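Local coordinates for glycoside hydrolase family 61 protein (Myceliophthora thermophila, PDB 5UFV) that cleaves crystalline and amorphous polysaccharides such as cellulose by copper-dependent oxidation, giving C1-oxidised products with O2 or H2O2 as cosubstrate, at residues L39-P44 / C197-P202; N164-Y169 / N203-I208; Y189-P194 / P220-F225. All coordinates share one frame; numbering follows the deposited sequence.

Interaction 1: residues L39-P44 / C197-P202; sequences LSASDP and CQQSDP
Q199 reaches across to the backbone of L39 and A41 with the amide end of its side chain. The chain leaves CB with CG anti to the backbone N (chi1 -168°) and then bends at chi2, which sets CD 3.9 Å from A41 N. Beyond CD the two branches of the amide divide their work. OE1 accepts from A41 N at 2.7 Å in a nearly straight bond, 170° at the hydrogen, with the donor tilted only 19° from the carbonyl plane; the same OE1 lies close to A41 CB. The other branch, NE2, donates a long, weak bond of 3.4 Å to L39 O and also rests against P166. Replacing Q199 with an alanine would probably leave A41 N without its acceptor and open a gap between the two loops where the amide had lain.

Most of the contact lies between two type I beta turns, S40 to D43 and Q198 to D201, in loops of the AA9 domain. Each turn has its own internal brace: S40 OG accepts from S42 N in an ST turn, and Q198 N donates to D201 OD2 from above the carboxylate plane. D43, at the end of the first turn, accepts from K45 N through OD1 where the chain enters helix 45-48. The carbonyl of A41 takes part as well: one water donates to A41 O (2.8 Å) and to C197 O (2.9 Å), joining the two backbones indirectly. A41 CB, buried and directed at the second loop, packs against C197 SG at 3.9 Å and lies near the carbonyl carbon of Q198.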
ATOM      1  N   LEU A  39       7.905  -6.898 -10.405  1.00 32.81           N
ATOM      2  CA  LEU A  39       8.977  -6.137 -11.077  1.00 33.26           C
ATOM      3  C   LEU A  39       8.500  -5.224 -12.189  1.00 33.97           C
ATOM      4  O   LEU A  39       9.261  -4.392 -12.663  1.00 36.38           O
ATOM      5  CB  LEU A  39      10.043  -7.084 -11.622  1.00 33.85           C
ATOM      6  CG  LEU A  39      10.898  -7.710 -10.507  1.00 35.07           C
ATOM      7  CD1 LEU A  39      11.785  -8.859 -10.998  1.00 34.45           C
ATOM      8  CD2 LEU A  39      11.718  -6.639  -9.801  1.00 33.82           C
ATOM      9  N   SER A  40       7.241  -5.344 -12.582  1.00 34.70           N
ATOM     10  CA  SER A  40       6.699  -4.513 -13.648  1.00 35.00           C
ATOM     11  C   SER A  40       5.378  -3.819 -13.266  1.00 34.23           C
ATOM     12  O   SER A  40       4.423  -4.461 -12.848  1.00 34.91           O
ATOM     13  CB  SER A  40       6.493  -5.365 -14.872  1.00 35.33           C
ATOM     14  OG  SER A  40       5.323  -4.963 -15.542  1.00 37.79           O
ATOM     15  N   ALA A  41       5.342  -2.507 -13.454  1.00 32.53           N
ATOM     16  CA  ALA A  41       4.159  -1.683 -13.244  1.00 31.89           C
ATOM     17  C   ALA A  41       2.896  -2.112 -14.000  1.00 32.75           C
ATOM     18  O   ALA A  41       1.787  -1.749 -13.618  1.00 34.56           O
ATOM     19  CB  ALA A  41       4.482  -0.237 -13.610  1.00 32.21           C
ATOM     20  N   SER A  42       3.021  -2.837 -15.090  1.00 32.64           N
ATOM     21  CA  SER A  42       1.823  -3.267 -15.783  1.00 34.05           C
ATOM     22  C   SER A  42       1.420  -4.728 -15.453  1.00 34.41           C
ATOM     23  O   SER A  42       0.504  -5.270 -16.070  1.00 35.23           O
ATOM     24  CB  SER A  42       2.038  -3.096 -17.278  1.00 35.74           C
ATOM     25  OG  SER A  42       2.927  -4.080 -17.760  1.00 36.69           O
ATOM     26  N   ASP A  43       2.100  -5.355 -14.493  1.00 34.15           N
ATOM     27  CA  ASP A  43       1.825  -6.736 -14.109  1.00 35.84           C
ATOM     28  C   ASP A  43       0.545  -6.781 -13.257  1.00 36.29           C
ATOM     29  O   ASP A  43       0.395  -5.992 -12.326  1.00 35.89           O
ATOM     30  CB  ASP A  43       3.033  -7.285 -13.339  1.00 37.09           C
ATOM     31  CG  ASP A  43       2.904  -8.779 -12.969  1.00 38.08           C
ATOM     32  OD1 ASP A  43       1.794  -9.362 -13.044  1.00 37.55           O
ATOM     33  OD2 ASP A  43       3.942  -9.367 -12.577  1.00 36.07           O
ATOM     34  N   PRO A  44      -0.400  -7.681 -13.580  1.00 37.14           N
ATOM     35  CA  PRO A  44      -1.635  -7.787 -12.773  1.00 37.27           C
ATOM     36  C   PRO A  44      -1.402  -8.156 -11.299  1.00 36.45           C
ATOM     37  O   PRO A  44      -2.230  -7.835 -10.431  1.00 35.03           O
ATOM     38  CB  PRO A  44      -2.428  -8.906 -13.464  1.00 38.63           C
ATOM     39  CG  PRO A  44      -1.840  -9.047 -14.817  1.00 38.25           C
ATOM     40  CD  PRO A  44      -0.426  -8.550 -14.770  1.00 37.89           C
ATOM     41  N   CYS A 197       0.614   4.155 -12.632  1.00 35.11           N
ATOM     42  CA  CYS A 197       1.938   4.598 -13.026  1.00 37.75           C
ATOM     43  C   CYS A 197       2.363   3.785 -14.216  1.00 38.28           C
ATOM     44  O   CYS A 197       1.828   2.707 -14.405  1.00 38.59           O
ATOM     45  CB  CYS A 197       2.943   4.421 -11.886  1.00 37.45           C
ATOM     46  SG  CYS A 197       3.215   2.718 -11.319  1.00 38.25           S
ATOM     47  N   GLN A 198       3.291   4.315 -15.018  1.00 39.91           N
ATOM     48  CA  GLN A 198       3.942   3.566 -16.104  1.00 42.72           C
ATOM     49  C   GLN A 198       5.354   3.203 -15.702  1.00 39.59           C
ATOM     50  O   GLN A 198       5.984   3.915 -14.944  1.00 38.03           O
ATOM     51  CB  GLN A 198       4.013   4.381 -17.407  1.00 47.18           C
ATOM     52  CG  GLN A 198       2.696   4.993 -17.847  1.00 50.20           C
ATOM     53  CD  GLN A 198       1.679   3.925 -18.168  1.00 51.54           C
ATOM     54  OE1 GLN A 198       1.879   3.125 -19.081  1.00 55.71           O
ATOM     55  NE2 GLN A 198       0.584   3.901 -17.412  1.00 49.41           N
ATOM     56  N   GLN A 199       5.853   2.111 -16.261  1.00 38.83           N
ATOM     57  CA  GLN A 199       7.182   1.627 -15.940  1.00 38.57           C
ATOM     58  C   GLN A 199       8.253   2.705 -16.112  1.00 38.82           C
ATOM     59  O   GLN A 199       9.183   2.772 -15.315  1.00 38.43           O
ATOM     60  CB  GLN A 199       7.530   0.413 -16.815  1.00 38.27           C
ATOM     61  CG  GLN A 199       8.771  -0.364 -16.379  1.00 37.98           C
ATOM     62  CD  GLN A 199       8.598  -1.058 -15.040  1.00 38.10           C
ATOM     63  OE1 GLN A 199       7.492  -1.187 -14.530  1.00 38.54           O
ATOM     64  NE2 GLN A 199       9.697  -1.500 -14.461  1.00 38.25           N
ATOM     65  N   SER A 200       8.117   3.530 -17.146  1.00 39.24           N
ATOM     66  CA  SER A 200       9.141   4.496 -17.515  1.00 40.04           C
ATOM     67  C   SER A 200       8.949   5.891 -16.880  1.00 40.84           C
ATOM     68  O   SER A 200       9.714   6.803 -17.170  1.00 40.40           O
ATOM     69  CB  SER A 200       9.191   4.621 -19.030  1.00 41.44           C
ATOM     70  OG  SER A 200       8.054   5.319 -19.505  1.00 42.14           O
ATOM     71  N   ASP A 201       7.963   6.060 -16.000  1.00 39.42           N
ATOM     72  CA  ASP A 201       7.810   7.334 -15.310  1.00 39.75           C
ATOM     73  C   ASP A 201       9.055   7.633 -14.461  1.00 41.16           C
ATOM     74  O   ASP A 201       9.694   6.713 -13.942  1.00 40.91           O
ATOM     75  CB  ASP A 201       6.583   7.338 -14.407  1.00 39.69           C
ATOM     76  CG  ASP A 201       5.256   7.317 -15.180  1.00 41.23           C
ATOM     77  OD1 ASP A 201       5.243   7.468 -16.424  1.00 42.56           O
ATOM     78  OD2 ASP A 201       4.201   7.135 -14.509  1.00 41.74           O
ATOM     79  N   PRO A 202       9.396   8.925 -14.302  1.00 42.38           N
ATOM     80  CA  PRO A 202      10.668   9.338 -13.666  1.00 42.49           C
ATOM     81  C   PRO A 202      10.691   9.218 -12.133  1.00 41.23           C
ATOM     82  O   PRO A 202      11.731   9.446 -11.507  1.00 42.04           O
ATOM     83  CB  PRO A 202      10.811  10.818 -14.079  1.00 42.78           C
ATOM     84  CG  PRO A 202       9.422  11.289 -14.379  1.00 42.74           C
ATOM     85  CD  PRO A 202       8.588  10.086 -14.747  1.00 42.58           C
TER
HETATM   86  O   HOH W   1       0.688   0.659 -12.632  1.00 27.89           O

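Interaction 2: residues N164-Y169 / N203-I208; sequences NNPQFY and NISFNI
I204 meets P166 and F168 where the long loop after strand 190-191 packs beside the start of strand 167-177, a strand of the mixed sheet in the immunoglobulin-like beta-sandwich of AA9 enzymes. Its CG2, anti to the backbone N, does the touching: P166 CG lies 4.0 Å away, and F168 CZ approaches the same methyl at 4.3 Å. The carbonyl of I204 adds to this, with its O 3.5 Å from P166 CB; P166 comes directly before Q167, which probably binds O2, and three residues before the copper ligand Y169. At S205 the OG sits beside the proline ring, 3.6 Å from P166 CD, while its hydrogen-bond partner is Q199 O, outside the two segments.

The side chain of F206 sets off away from 164-169, and its carbonyl makes the contact instead: N164 N donates to F206 O at 2.9 Å, 148° at the hydrogen, from above the carbonyl plane. N207 centres an inverse gamma turn, and its own OD1 accepts from N209 N. The N164 side chain lies against the F206 backbone, OD1 3.6 Å from F206 N.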
ATOM      1  N   ASN A 164      16.942   2.148 -11.713  1.00 42.66           N
ATOM      2  CA  ASN A 164      16.088   1.714 -12.852  1.00 45.35           C
ATOM      3  C   ASN A 164      15.284   0.414 -12.637  1.00 42.69           C
ATOM      4  O   ASN A 164      14.593  -0.035 -13.550  1.00 40.93           O
ATOM      5  CB  ASN A 164      16.899   1.626 -14.181  1.00 45.24           C
ATOM      6  CG  ASN A 164      17.556   2.962 -14.564  1.00 47.17           C
ATOM      7  OD1 ASN A 164      16.883   3.913 -14.957  1.00 44.46           O
ATOM      8  ND2 ASN A 164      18.878   3.034 -14.438  1.00 48.47           N
ATOM      9  N   ASN A 165      15.342  -0.169 -11.438  1.00 40.93           N
ATOM     10  CA  ASN A 165      14.728  -1.479 -11.209  1.00 39.67           C
ATOM     11  C   ASN A 165      13.804  -1.461 -10.007  1.00 35.84           C
ATOM     12  O   ASN A 165      14.093  -2.051  -8.978  1.00 36.08           O
ATOM     13  CB  ASN A 165      15.787  -2.589 -11.112  1.00 41.64           C
ATOM     14  CG  ASN A 165      16.422  -2.919 -12.473  1.00 44.66           C
ATOM     15  OD1 ASN A 165      17.339  -2.225 -12.949  1.00 48.96           O
ATOM     16  ND2 ASN A 165      15.936  -3.976 -13.102  1.00 45.36           N
ATOM     17  N   PRO A 166      12.661  -0.789 -10.151  1.00 34.20           N
ATOM     18  CA  PRO A 166      11.668  -0.730  -9.083  1.00 34.12           C
ATOM     19  C   PRO A 166      11.134  -2.117  -8.695  1.00 33.10           C
ATOM     20  O   PRO A 166      11.101  -3.014  -9.518  1.00 35.67           O
ATOM     21  CB  PRO A 166      10.545   0.087  -9.704  1.00 33.67           C
ATOM     22  CG  PRO A 166      10.637  -0.259 -11.162  1.00 34.46           C
ATOM     23  CD  PRO A 166      12.109  -0.293 -11.423  1.00 34.70           C
ATOM     24  N   GLN A 167      10.732  -2.244  -7.438  1.00 32.67           N
ATOM     25  CA  GLN A 167      10.308  -3.487  -6.849  1.00 31.29           C
ATOM     26  C   GLN A 167       9.102  -3.158  -6.008  1.00 30.02           C
ATOM     27  O   GLN A 167       9.245  -2.500  -5.004  1.00 30.69           O
ATOM     28  CB  GLN A 167      11.368  -4.017  -5.917  1.00 31.44           C
ATOM     29  CG  GLN A 167      12.640  -4.514  -6.563  1.00 34.03           C
ATOM     30  CD  GLN A 167      13.580  -5.114  -5.530  1.00 35.97           C
ATOM     31  OE1 GLN A 167      13.308  -5.070  -4.339  1.00 39.09           O
ATOM     32  NE2 GLN A 167      14.679  -5.671  -5.975  1.00 39.85           N
ATOM     33  N   PHE A 168       7.934  -3.641  -6.419  1.00 29.73           N
ATOM     34  CA  PHE A 168       6.679  -3.417  -5.738  1.00 28.38           C
ATOM     35  C   PHE A 168       6.314  -4.603  -4.853  1.00 27.56           C
ATOM     36  O   PHE A 168       6.475  -5.739  -5.251  1.00 29.53           O
ATOM     37  CB  PHE A 168       5.582  -3.255  -6.759  1.00 29.14           C
ATOM     38  CG  PHE A 168       5.813  -2.142  -7.760  1.00 30.38           C
ATOM     39  CD1 PHE A 168       6.554  -2.354  -8.911  1.00 29.77           C
ATOM     40  CD2 PHE A 168       5.200  -0.900  -7.590  1.00 31.10           C
ATOM     41  CE1 PHE A 168       6.719  -1.340  -9.842  1.00 31.20           C
ATOM     42  CE2 PHE A 168       5.365   0.119  -8.526  1.00 30.31           C
ATOM     43  CZ  PHE A 168       6.127  -0.101  -9.650  1.00 30.97           C
ATOM     44  N   TYR A 169       5.815  -4.325  -3.653  1.00 26.37           N
ATOM     45  CA  TYR A 169       5.432  -5.355  -2.693  1.00 25.80           C
ATOM     46  C   TYR A 169       4.066  -4.973  -2.146  1.00 25.75           C
ATOM     47  O   TYR A 169       4.003  -4.131  -1.254  1.00 24.51           O
ATOM     48  CB  TYR A 169       6.432  -5.407  -1.531  1.00 25.43           C
ATOM     49  CG  TYR A 169       7.862  -5.684  -1.935  1.00 24.53           C
ATOM     50  CD1 TYR A 169       8.694  -4.670  -2.399  1.00 23.54           C
ATOM     51  CD2 TYR A 169       8.379  -6.955  -1.821  1.00 24.65           C
ATOM     52  CE1 TYR A 169      10.005  -4.935  -2.735  1.00 24.65           C
ATOM     53  CE2 TYR A 169       9.683  -7.239  -2.166  1.00 24.49           C
ATOM     54  CZ  TYR A 169      10.487  -6.232  -2.615  1.00 25.62           C
ATOM     55  OH  TYR A 169      11.775  -6.572  -2.946  1.00 27.66           O
ATOM     56  N   ASN A 203       9.537   8.921 -11.549  1.00 37.61           N
ATOM     57  CA  ASN A 203       9.474   8.487 -10.183  1.00 35.75           C
ATOM     58  C   ASN A 203       9.282   6.955 -10.069  1.00 34.68           C
ATOM     59  O   ASN A 203       9.012   6.456  -8.987  1.00 33.44           O
ATOM     60  CB  ASN A 203       8.373   9.251  -9.433  1.00 34.93           C
ATOM     61  CG  ASN A 203       7.012   9.141 -10.089  1.00 35.48           C
ATOM     62  OD1 ASN A 203       6.832   8.483 -11.119  1.00 35.22           O
ATOM     63  ND2 ASN A 203       6.041   9.815  -9.496  1.00 36.71           N
ATOM     64  N   ILE A 204       9.459   6.216 -11.165  1.00 35.09           N
ATOM     65  CA  ILE A 204       9.354   4.756 -11.134  1.00 36.12           C
ATOM     66  C   ILE A 204      10.664   4.079 -11.509  1.00 37.86           C
ATOM     67  O   ILE A 204      11.230   3.349 -10.691  1.00 40.65           O
ATOM     68  CB  ILE A 204       8.217   4.267 -12.045  1.00 36.08           C
ATOM     69  CG1 ILE A 204       6.863   4.857 -11.569  1.00 36.27           C
ATOM     70  CG2 ILE A 204       8.210   2.750 -12.129  1.00 33.68           C
ATOM     71  CD1 ILE A 204       6.416   4.427 -10.178  1.00 34.76           C
ATOM     72  N   SER A 205      11.131   4.309 -12.736  1.00 40.30           N
ATOM     73  CA  SER A 205      12.426   3.827 -13.217  1.00 41.20           C
ATOM     74  C   SER A 205      13.273   5.059 -13.450  1.00 43.98           C
ATOM     75  O   SER A 205      12.936   5.897 -14.289  1.00 42.27           O
ATOM     76  CB  SER A 205      12.312   3.053 -14.531  1.00 43.54           C
ATOM     77  OG  SER A 205      11.847   1.719 -14.344  1.00 45.52           O
ATOM     78  N   PHE A 206      14.365   5.166 -12.690  1.00 46.17           N
ATOM     79  CA  PHE A 206      15.272   6.318 -12.766  1.00 47.16           C
ATOM     80  C   PHE A 206      16.564   5.990 -12.013  1.00 45.77           C
ATOM     81  O   PHE A 206      16.627   4.994 -11.287  1.00 44.15           O
ATOM     82  CB  PHE A 206      14.608   7.598 -12.200  1.00 46.74           C
ATOM     83  CG  PHE A 206      14.394   7.570 -10.711  1.00 45.85           C
ATOM     84  CD1 PHE A 206      13.362   6.827 -10.163  1.00 45.06           C
ATOM     85  CD2 PHE A 206      15.236   8.277  -9.859  1.00 45.11           C
ATOM     86  CE1 PHE A 206      13.164   6.806  -8.794  1.00 44.29           C
ATOM     87  CE2 PHE A 206      15.051   8.254  -8.492  1.00 42.76           C
ATOM     88  CZ  PHE A 206      14.016   7.520  -7.957  1.00 44.07           C
ATOM     89  N   ASN A 207      17.581   6.826 -12.195  1.00 45.98           N
ATOM     90  CA  ASN A 207      18.877   6.554 -11.602  1.00 46.79           C
ATOM     91  C   ASN A 207      19.005   7.189 -10.232  1.00 45.22           C
ATOM     92  O   ASN A 207      19.473   8.322 -10.078  1.00 48.68           O
ATOM     93  CB  ASN A 207      20.009   7.019 -12.503  1.00 48.23           C
ATOM     94  CG  ASN A 207      21.357   6.483 -12.058  1.00 50.27           C
ATOM     95  OD1 ASN A 207      21.487   5.845 -11.005  1.00 49.91           O
ATOM     96  ND2 ASN A 207      22.371   6.739 -12.861  1.00 53.09           N
ATOM     97  N   ILE A 208      18.616   6.423  -9.230  1.00 41.68           N
ATOM     98  CA  ILE A 208      18.577   6.906  -7.866  1.00 40.90           C
ATOM     99  C   ILE A 208      19.970   7.303  -7.356  1.00 40.51           C
ATOM    100  O   ILE A 208      20.099   8.154  -6.495  1.00 41.09           O
ATOM    101  CB  ILE A 208      17.889   5.857  -6.934  1.00 39.78           C
ATOM    102  CG1 ILE A 208      17.396   6.541  -5.656  1.00 37.96           C
ATOM    103  CG2 ILE A 208      18.811   4.650  -6.662  1.00 40.61           C
ATOM    104  CD1 ILE A 208      16.512   5.694  -4.780  1.00 37.44           C
TER

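Interaction 3: residues Y189-P194 / P220-F225; sequences YKAAIP and PGPPVF
The ring of Y189 has F225 over one face and a backbone carbonyl at its edge. F225 comes edge first, its CD1 over the ring centre, in a T-shaped (edge-to-face) pair whose centroids are 5.5 Å apart and whose planes meet at 64°. F225 CG stands anti to its own backbone N (chi1 -176°), beside the carbonyl carbon, and the two side chains cross at about a right angle. In the plane of the Y189 ring, P223 O lies 3.4 Å from CD1, an approach consistent with a weak C-H...O contact. V224 O approaches CE1 obliquely at 3.5 Å, and P223 CG packs against the same CE1 at 4.0 Å. The ring therefore touches P223, V224 and F225 in succession.

Nearer the backbone, P222 takes over. Its ring is directed at the other segment, with CG 3.5 Å from Y189 O and 4.1 Å from A191 CB, so that it covers the chain where Y189 leads into the short strand 190-191. G221 just before it has backbone angles at which a CB would be jammed against the preceding carbonyl O, and a CB would also clash with P222 CD. A water is modelled between Y189 O and P223 O, but it lies too close to the former to be relied on.

Both segments are also tied to strand 101-107: A191 bonds to W101 and F225 to K103 through the backbone, and K103 NZ is held by P220 O and P222 O. The arrangement is that of a C-terminal tail that packs beside the start of edge strand 190-191, at the surface of the AA9 beta-sandwich and away from the copper.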
ATOM      1  N   TYR A 189      -9.317  11.441  -7.909  1.00 47.55           N
ATOM      2  CA  TYR A 189      -8.629  10.818  -6.766  1.00 46.33           C
ATOM      3  C   TYR A 189      -8.435   9.317  -6.997  1.00 44.83           C
ATOM      4  O   TYR A 189      -7.694   8.653  -6.268  1.00 45.20           O
ATOM      5  CB  TYR A 189      -9.407  11.040  -5.452  1.00 45.29           C
ATOM      6  CG  TYR A 189      -9.295  12.421  -4.846  1.00 46.36           C
ATOM      7  CD1 TYR A 189      -8.121  12.836  -4.245  1.00 46.57           C
ATOM      8  CD2 TYR A 189     -10.373  13.307  -4.846  1.00 49.90           C
ATOM      9  CE1 TYR A 189      -7.996  14.097  -3.675  1.00 47.08           C
ATOM     10  CE2 TYR A 189     -10.259  14.576  -4.277  1.00 51.54           C
ATOM     11  CZ  TYR A 189      -9.059  14.962  -3.693  1.00 49.47           C
ATOM     12  OH  TYR A 189      -8.915  16.198  -3.115  1.00 48.95           O
ATOM     13  N   LYS A 190      -9.099   8.788  -8.013  1.00 45.22           N
ATOM     14  CA  LYS A 190      -9.120   7.351  -8.256  1.00 43.84           C
ATOM     15  C   LYS A 190      -8.217   6.956  -9.418  1.00 42.39           C
ATOM     16  O   LYS A 190      -8.021   7.750 -10.347  1.00 44.62           O
ATOM     17  CB  LYS A 190     -10.543   6.892  -8.570  1.00 45.53           C
ATOM     18  CG  LYS A 190     -11.492   6.908  -7.389  1.00 45.36           C
ATOM     19  CD  LYS A 190     -12.923   6.921  -7.900  1.00 47.17           C
ATOM     20  CE  LYS A 190     -13.895   6.305  -6.908  1.00 47.66           C
ATOM     21  NZ  LYS A 190     -15.281   6.619  -7.343  1.00 48.89           N
ATOM     22  N   ALA A 191      -7.685   5.727  -9.337  1.00 39.85           N
ATOM     23  CA  ALA A 191      -6.863   5.090 -10.381  1.00 36.37           C
ATOM     24  C   ALA A 191      -7.133   3.592 -10.473  1.00 34.24           C
ATOM     25  O   ALA A 191      -7.676   2.975  -9.557  1.00 32.64           O
ATOM     26  CB  ALA A 191      -5.401   5.285 -10.076  1.00 35.10           C
ATOM     27  N   ALA A 192      -6.748   3.022 -11.601  1.00 32.94           N
ATOM     28  CA  ALA A 192      -6.674   1.592 -11.758  1.00 32.64           C
ATOM     29  C   ALA A 192      -5.327   1.095 -11.264  1.00 30.77           C
ATOM     30  O   ALA A 192      -4.344   1.844 -11.243  1.00 29.33           O
ATOM     31  CB  ALA A 192      -6.855   1.233 -13.229  1.00 34.35           C
ATOM     32  N   ILE A 193      -5.291  -0.165 -10.853  1.00 30.78           N
ATOM     33  CA  ILE A 193      -4.030  -0.818 -10.496  1.00 32.04           C
ATOM     34  C   ILE A 193      -4.046  -2.241 -11.061  1.00 33.16           C
ATOM     35  O   ILE A 193      -4.949  -3.017 -10.736  1.00 33.70           O
ATOM     36  CB  ILE A 193      -3.846  -0.936  -8.984  1.00 32.26           C
ATOM     37  CG1 ILE A 193      -4.060   0.402  -8.293  1.00 35.79           C
ATOM     38  CG2 ILE A 193      -2.452  -1.417  -8.661  1.00 32.16           C
ATOM     39  CD1 ILE A 193      -4.116   0.261  -6.782  1.00 35.76           C
ATOM     40  N   PRO A 194      -3.100  -2.602 -11.925  1.00 33.22           N
ATOM     41  CA  PRO A 194      -2.083  -1.711 -12.507  1.00 33.83           C
ATOM     42  C   PRO A 194      -2.692  -0.596 -13.338  1.00 34.10           C
ATOM     43  O   PRO A 194      -3.841  -0.717 -13.760  1.00 33.84           O
ATOM     44  CB  PRO A 194      -1.296  -2.648 -13.432  1.00 33.89           C
ATOM     45  CG  PRO A 194      -2.243  -3.761 -13.745  1.00 32.82           C
ATOM     46  CD  PRO A 194      -3.079  -3.947 -12.524  1.00 32.47           C
ATOM     47  N   PRO A 220       4.142   8.526  -6.549  1.00 34.25           N
ATOM     48  CA  PRO A 220       3.241   8.189  -7.659  1.00 33.73           C
ATOM     49  C   PRO A 220       1.793   8.027  -7.245  1.00 33.00           C
ATOM     50  O   PRO A 220       1.491   7.913  -6.061  1.00 31.40           O
ATOM     51  CB  PRO A 220       3.779   6.865  -8.182  1.00 33.49           C
ATOM     52  CG  PRO A 220       4.647   6.324  -7.113  1.00 33.33           C
ATOM     53  CD  PRO A 220       5.149   7.481  -6.300  1.00 33.72           C
ATOM     54  N   GLY A 221       0.914   8.032  -8.238  1.00 32.93           N
ATOM     55  CA  GLY A 221      -0.519   7.956  -8.023  1.00 33.93           C
ATOM     56  C   GLY A 221      -1.124   9.338  -7.787  1.00 36.03           C
ATOM     57  O   GLY A 221      -0.394  10.325  -7.715  1.00 34.95           O
ATOM     58  N   PRO A 222      -2.461   9.406  -7.636  1.00 36.75           N
ATOM     59  CA  PRO A 222      -3.193  10.643  -7.434  1.00 38.07           C
ATOM     60  C   PRO A 222      -2.975  11.215  -6.046  1.00 39.38           C
ATOM     61  O   PRO A 222      -2.496  10.500  -5.179  1.00 38.62           O
ATOM     62  CB  PRO A 222      -4.672  10.226  -7.600  1.00 38.47           C
ATOM     63  CG  PRO A 222      -4.655   8.817  -8.093  1.00 38.65           C
ATOM     64  CD  PRO A 222      -3.357   8.239  -7.624  1.00 36.83           C
ATOM     65  N   PRO A 223      -3.346  12.497  -5.828  1.00 41.49           N
ATOM     66  CA  PRO A 223      -3.293  13.085  -4.489  1.00 41.00           C
ATOM     67  C   PRO A 223      -4.064  12.243  -3.508  1.00 39.86           C
ATOM     68  O   PRO A 223      -4.986  11.552  -3.897  1.00 39.95           O
ATOM     69  CB  PRO A 223      -4.012  14.436  -4.650  1.00 43.61           C
ATOM     70  CG  PRO A 223      -4.735  14.366  -5.959  1.00 44.92           C
ATOM     71  CD  PRO A 223      -3.954  13.414  -6.813  1.00 43.13           C
ATOM     72  N   VAL A 224      -3.705  12.324  -2.237  1.00 39.75           N
ATOM     73  CA  VAL A 224      -4.392  11.571  -1.197  1.00 38.72           C
ATOM     74  C   VAL A 224      -5.806  12.086  -0.962  1.00 39.25           C
ATOM     75  O   VAL A 224      -6.011  13.289  -0.868  1.00 39.84           O
ATOM     76  CB  VAL A 224      -3.630  11.679   0.142  1.00 39.79           C
ATOM     77  CG1 VAL A 224      -4.398  11.002   1.284  1.00 39.77           C
ATOM     78  CG2 VAL A 224      -2.223  11.101   0.000  1.00 38.64           C
ATOM     79  N   PHE A 225      -6.756  11.168  -0.796  1.00 39.06           N
ATOM     80  CA  PHE A 225      -8.107  11.528  -0.382  1.00 40.96           C
ATOM     81  C   PHE A 225      -8.243  11.704   1.127  1.00 44.65           C
ATOM     82  O   PHE A 225      -7.982  10.775   1.885  1.00 46.33           O
ATOM     83  CB  PHE A 225      -9.088  10.466  -0.845  1.00 40.17           C
ATOM     84  CG  PHE A 225     -10.503  10.794  -0.540  1.00 39.76           C
ATOM     85  CD1 PHE A 225     -11.070  11.953  -1.025  1.00 42.55           C
ATOM     86  CD2 PHE A 225     -11.258   9.967   0.250  1.00 39.38           C
ATOM     87  CE1 PHE A 225     -12.385  12.282  -0.733  1.00 44.31           C
ATOM     88  CE2 PHE A 225     -12.568  10.276   0.554  1.00 41.30           C
ATOM     89  CZ  PHE A 225     -13.139  11.433   0.054  1.00 43.75           C
TER
HETATM   90  O   HOH W   2      -6.082   9.242  -4.587  1.00 39.88           O

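Overall arrangement
The segments of the three contacts alternate along the chain, the long loop after strand 190-191 supplying one side of each. Interactions 1 and 2 are neighbours, their centres about 9 Å apart, and touch where Q199 O lies 3.3 Å from I204 CG2. Interaction 3 is about 14 Å from interaction 1 and 18 Å from interaction 2 between centres, and lies away from the active site. P194 joins it to interaction 1, CB 3.2 Å from A41 O, and P220 to interaction 2, CG 4.0 Å from I204 CD1. Segment 164-169 itself holds Q167 and the copper ligand Y169; between nearest atoms, the L39 side chain is about 4 Å from that of Q167 and about 9 Å from the copper ion.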